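Local coordinates for putative outer membrane lipoprotein (Salmonella typhimurium LT2, PDB 2RD1) that is of unknown function but is probably anchored to the cell envelope as a lipoprotein whose soluble part is a small all-beta DUF903 domain, at residues T30-T33 against Q39-I42; G19-D24 against A48-A53. All coordinates share one frame; numbering follows the deposited sequence.

Contact 1: T30-T33 against Q39-I42; sequences TSYT and QREI
Tyr-32 lays one face of its ring against the aliphatic base of Arg-40, whose CB stands 3.8 Å from the ring centroid of Tyr-32, offset toward the rim, in a CH-pi contact. The ring gets there because CG of Tyr-32 sits between its backbone N and carbonyl carbon (chi1 65°), which swings it over the neighbouring strand. Arginine suits the place: its CB lies over part of the ring, CG follows beside CZ and OH, and the bent chain carries the guanidinium off to a salt bridge with Asp-34. On the same side of the sheet, CG2 of Ile-42 approaches Tyr-32 CE1 obliquely, at 4.2 Å, and packs beside CB of Thr-30, a beta-branched residue suited to an extended strand. Beneath these side chains runs an antiparallel hairpin, whose strand 29-33 is central in its sheet, in a small beta domain probably related to SH3-like folds. Thr-30 and Ile-42 exchange two backbone hydrogen bonds, as do Tyr-32 and Arg-40, the straightest being Arg-40 N to Tyr-32 O at 2.7 Å and 171°. The face of Tyr-32 thus makes the carbon contacts, its polar ends pairing outside both strands (Thr-30 OG1 is hydrogen-bonded to Ser-44 OG), while Ser-31, Glu-41, Thr-33 and Gln-39 make the other face polar.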
loop_
_atom_site.group_PDB
_atom_site.type_symbol
_atom_site.label_atom_id
_atom_site.label_comp_id
_atom_site.label_asym_id
_atom_site.label_seq_id
_atom_site.Cartn_x
_atom_site.Cartn_y
_atom_site.Cartn_z
ATOM N N THR A 30 -3.072 -2.525 8.347
ATOM C CA THR A 30 -3.419 -2.386 6.944
ATOM C C THR A 30 -2.774 -3.574 6.261
ATOM O O THR A 30 -1.553 -3.704 6.245
ATOM C CB THR A 30 -2.859 -1.084 6.322
ATOM O OG1 THR A 30 -3.404 0.052 7.003
ATOM C CG2 THR A 30 -3.232 -0.997 4.851
ATOM N N SER A 31 -3.591 -4.458 5.714
ATOM C CA SER A 31 -3.055 -5.624 5.044
ATOM C C SER A 31 -2.940 -5.354 3.553
ATOM O O SER A 31 -3.791 -4.679 2.969
ATOM C CB SER A 31 -3.966 -6.821 5.277
ATOM O OG SER A 31 -5.217 -6.615 4.642
ATOM N N TYR A 32 -1.874 -5.872 2.947
ATOM C CA TYR A 32 -1.647 -5.717 1.515
ATOM C C TYR A 32 -0.961 -6.959 0.967
ATOM O O TYR A 32 -0.525 -7.818 1.730
ATOM C CB TYR A 32 -0.764 -4.500 1.222
ATOM C CG TYR A 32 0.648 -4.613 1.752
ATOM C CD1 TYR A 32 0.934 -4.372 3.095
ATOM C CD2 TYR A 32 1.696 -4.960 0.913
ATOM C CE1 TYR A 32 2.244 -4.474 3.587
ATOM C CE2 TYR A 32 3.002 -5.068 1.390
ATOM C CZ TYR A 32 3.269 -4.820 2.725
ATOM O OH TYR A 32 4.562 -4.896 3.189
ATOM N N THR A 33 -0.860 -7.032 -0.357
ATOM C CA THR A 33 -0.214 -8.148 -1.042
ATOM C C THR A 33 0.957 -7.595 -1.839
ATOM O O THR A 33 0.752 -6.800 -2.757
ATOM C CB THR A 33 -1.171 -8.827 -2.039
ATOM O OG1 THR A 33 -2.399 -9.158 -1.386
ATOM C CG2 THR A 33 -0.542 -10.092 -2.589
ATOM N N GLN A 39 1.213 -12.063 1.241
ATOM C CA GLN A 39 0.324 -11.147 1.927
ATOM C C GLN A 39 0.975 -10.645 3.207
ATOM O O GLN A 39 1.521 -11.428 3.989
ATOM C CB GLN A 39 -1.005 -11.848 2.205
ATOM C CG GLN A 39 -1.523 -12.587 0.970
ATOM C CD GLN A 39 -3.027 -12.793 0.974
ATOM O OE1 GLN A 39 -3.591 -13.300 1.944
ATOM N NE2 GLN A 39 -3.683 -12.408 -0.123
ATOM N N ARG A 40 0.931 -9.331 3.404
ATOM C CA ARG A 40 1.532 -8.719 4.581
ATOM C C ARG A 40 0.519 -7.846 5.302
ATOM O O ARG A 40 -0.635 -7.729 4.893
ATOM C CB ARG A 40 2.717 -7.838 4.183
ATOM C CG ARG A 40 3.613 -8.387 3.089
ATOM C CD ARG A 40 4.573 -9.442 3.592
ATOM N NE ARG A 40 5.555 -9.777 2.566
ATOM C CZ ARG A 40 6.476 -10.727 2.687
ATOM N NH1 ARG A 40 6.549 -11.452 3.797
ATOM N NH2 ARG A 40 7.327 -10.952 1.692
ATOM N N GLU A 41 0.973 -7.232 6.387
ATOM C CA GLU A 41 0.143 -6.335 7.172
ATOM C C GLU A 41 1.104 -5.326 7.780
ATOM O O GLU A 41 2.253 -5.660 8.070
ATOM C CB GLU A 41 -0.609 -7.106 8.266
ATOM C CG GLU A 41 -1.938 -6.467 8.682
ATOM C CD GLU A 41 -2.771 -7.362 9.599
ATOM O OE1 GLU A 41 -2.289 -7.689 10.705
ATOM O OE2 GLU A 41 -3.907 -7.738 9.217
ATOM N N ILE A 42 0.647 -4.090 7.948
ATOM C CA ILE A 42 1.483 -3.039 8.516
ATOM C C ILE A 42 0.632 -2.097 9.345
ATOM O O ILE A 42 -0.546 -1.903 9.063
ATOM C CB ILE A 42 2.193 -2.222 7.405
ATOM C CG1 ILE A 42 3.031 -1.103 8.025
ATOM C CG2 ILE A 42 1.165 -1.618 6.450
ATOM C CD1 ILE A 42 3.798 -0.282 7.005
#

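Contact 2: G19-D24 against A48-A53; sequences GKPQLD and AQLIKA
Leu-50 reaches across to Pro-21 with its branched end, setting its methyls against the proline ring. From CB, which points toward the segment 19-24, the chain leads to CG, 4.1 Å from CD of Pro-21, and there it forks. Methyl CD2 lies over one face of the ring, closest to CD of Pro-21 at 3.5 Å and also within 4.0 Å of CG and CB of Pro-21; it brushes CG of Lys-20 at 4.4 Å as well. Methyl CD1 sits farther off to the CG and CB side, 4.0 Å from CG of Pro-21. Leucine offers the two methyls needed for this, and proline presents a compact, rigid apolar surface. Lys-20 adds just a methylene from its fully extended chain. Next to the proline, the side chain of Gln-22 folds back so that its amide NE2 donates to the carbonyl O of Lys-20 at 2.9 Å, from above the carbonyl plane. The contact joins two sheets: Leu-50 belongs to strand 47-52, at the edge of one, and Pro-21 lies in the link between strand 14-18 and strand 22-24 of the other. Both touch Met-7 of strand 4-9, while Thr-30 and Tyr-32 of strand 29-33 also pack on Pro-21.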
loop_
_atom_site.group_PDB
_atom_site.type_symbol
_atom_site.label_atom_id
_atom_site.label_comp_id
_atom_site.label_asym_id
_atom_site.label_seq_id
_atom_site.Cartn_x
_atom_site.Cartn_y
_atom_site.Cartn_z
ATOM N N GLY A 19 -3.501 -4.654 -6.001
ATOM C CA GLY A 19 -4.814 -4.353 -5.458
ATOM C C GLY A 19 -4.705 -3.301 -4.365
ATOM O O GLY A 19 -3.614 -3.046 -3.859
ATOM N N LYS A 20 -5.828 -2.689 -4.002
ATOM C CA LYS A 20 -5.845 -1.659 -2.965
ATOM C C LYS A 20 -5.756 -2.252 -1.563
ATOM O O LYS A 20 -6.555 -3.107 -1.194
ATOM C CB LYS A 20 -7.125 -0.821 -3.072
ATOM C CG LYS A 20 -7.274 0.241 -1.978
ATOM C CD LYS A 20 -8.581 1.036 -2.117
ATOM C CE LYS A 20 -8.595 2.224 -1.148
ATOM N NZ LYS A 20 -9.826 3.063 -1.268
ATOM N N PRO A 21 -4.779 -1.800 -0.764
ATOM C CA PRO A 21 -4.617 -2.305 0.601
ATOM C C PRO A 21 -5.878 -2.054 1.421
ATOM O O PRO A 21 -6.602 -1.093 1.170
ATOM C CB PRO A 21 -3.407 -1.525 1.113
ATOM C CG PRO A 21 -2.594 -1.333 -0.136
ATOM C CD PRO A 21 -3.660 -0.912 -1.126
ATOM N N GLN A 22 -6.141 -2.919 2.397
ATOM C CA GLN A 22 -7.335 -2.779 3.221
ATOM C C GLN A 22 -6.993 -2.381 4.647
ATOM O O GLN A 22 -6.049 -2.897 5.242
ATOM C CB GLN A 22 -8.128 -4.087 3.212
ATOM C CG GLN A 22 -8.591 -4.507 1.821
ATOM C CD GLN A 22 -9.578 -3.527 1.214
ATOM O OE1 GLN A 22 -10.684 -3.353 1.724
ATOM N NE2 GLN A 22 -9.181 -2.879 0.123
ATOM N N LEU A 23 -7.781 -1.463 5.191
ATOM C CA LEU A 23 -7.567 -0.960 6.539
ATOM C C LEU A 23 -8.633 -1.401 7.543
ATOM O O LEU A 23 -9.828 -1.275 7.288
ATOM C CB LEU A 23 -7.487 0.571 6.486
ATOM C CG LEU A 23 -7.665 1.437 7.737
ATOM C CD1 LEU A 23 -6.745 0.986 8.860
ATOM C CD2 LEU A 23 -7.380 2.883 7.361
ATOM N N ASP A 24 -8.184 -1.930 8.679
ATOM C CA ASP A 24 -9.082 -2.370 9.745
ATOM C C ASP A 24 -9.026 -1.365 10.884
ATOM O O ASP A 24 -8.041 -1.303 11.619
ATOM C CB ASP A 24 -8.670 -3.748 10.273
ATOM C CG ASP A 24 -9.483 -4.877 9.664
ATOM O OD1 ASP A 24 -10.719 -4.891 9.859
ATOM O OD2 ASP A 24 -8.887 -5.746 8.991
ATOM N N ALA A 48 2.213 6.546 5.065
ATOM C CA ALA A 48 2.157 7.968 4.744
ATOM C C ALA A 48 1.141 8.231 3.638
ATOM O O ALA A 48 0.253 9.075 3.793
ATOM C CB ALA A 48 3.537 8.466 4.328
ATOM N N GLN A 49 1.280 7.514 2.523
ATOM C CA GLN A 49 0.351 7.654 1.409
ATOM C C GLN A 49 0.052 6.337 0.701
ATOM O O GLN A 49 0.864 5.419 0.680
ATOM C CB GLN A 49 0.865 8.695 0.406
ATOM C CG GLN A 49 0.397 10.105 0.750
ATOM C CD GLN A 49 0.966 11.184 -0.155
ATOM O OE1 GLN A 49 2.183 11.389 -0.212
ATOM N NE2 GLN A 49 0.087 11.889 -0.861
ATOM N N LEU A 50 -1.144 6.245 0.142
ATOM C CA LEU A 50 -1.578 5.050 -0.572
ATOM C C LEU A 50 -2.147 5.554 -1.888
ATOM O O LEU A 50 -3.288 5.996 -1.948
ATOM C CB LEU A 50 -2.667 4.341 0.216
ATOM C CG LEU A 50 -2.662 2.822 0.177
ATOM C CD1 LEU A 50 -1.833 2.308 1.344
ATOM C CD2 LEU A 50 -4.089 2.303 0.285
ATOM N N ILE A 51 -1.361 5.459 -2.948
ATOM C CA ILE A 51 -1.788 5.990 -4.232
ATOM C C ILE A 51 -1.953 4.972 -5.352
ATOM O O ILE A 51 -1.061 4.160 -5.597
ATOM C CB ILE A 51 -0.799 7.084 -4.665
ATOM C CG1 ILE A 51 -0.802 8.195 -3.599
ATOM C CG2 ILE A 51 -1.149 7.617 -6.057
ATOM C CD1 ILE A 51 0.274 9.258 -3.783
ATOM N N LYS A 52 -3.105 5.027 -6.021
ATOM C CA LYS A 52 -3.387 4.127 -7.127
ATOM C C LYS A 52 -2.442 4.501 -8.263
ATOM O O LYS A 52 -2.397 5.655 -8.685
ATOM C CB LYS A 52 -4.843 4.268 -7.598
ATOM C CG LYS A 52 -5.241 3.168 -8.579
ATOM C CD LYS A 52 -6.608 3.378 -9.220
ATOM C CE LYS A 52 -7.760 3.182 -8.239
ATOM N NZ LYS A 52 -9.089 3.327 -8.924
ATOM N N ALA A 53 -1.688 3.529 -8.759
ATOM C CA ALA A 53 -0.738 3.797 -9.829
ATOM C C ALA A 53 -1.403 4.091 -11.165
ATOM O O ALA A 53 -2.467 3.556 -11.474
ATOM C CB ALA A 53 0.228 2.614 -9.982
#

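Overall arrangement
From the N terminus the chain passes through strands 4-9 and 14-18 before reaching 19-24, the first half of contact 2. Strand 29-33 follows, then a five-residue loop leads to strand 39-43, where contact 1 closes its hairpin. Only afterwards does strand 47-52 return to complete contact 2, so the short loop of contact 1 lies wholly within the long loop of contact 2. The two meet directly, since Ser-31 N is probably hydrogen-bonded to Gln-22 O and Thr-30 packs on Pro-21. Contact 1 pairs two of the three strands of one sheet, 22-24 flanking strand 29-33 on its other side; contact 2 packs the residue leading into strand 22-24 against strand 47-52 of the other sheet.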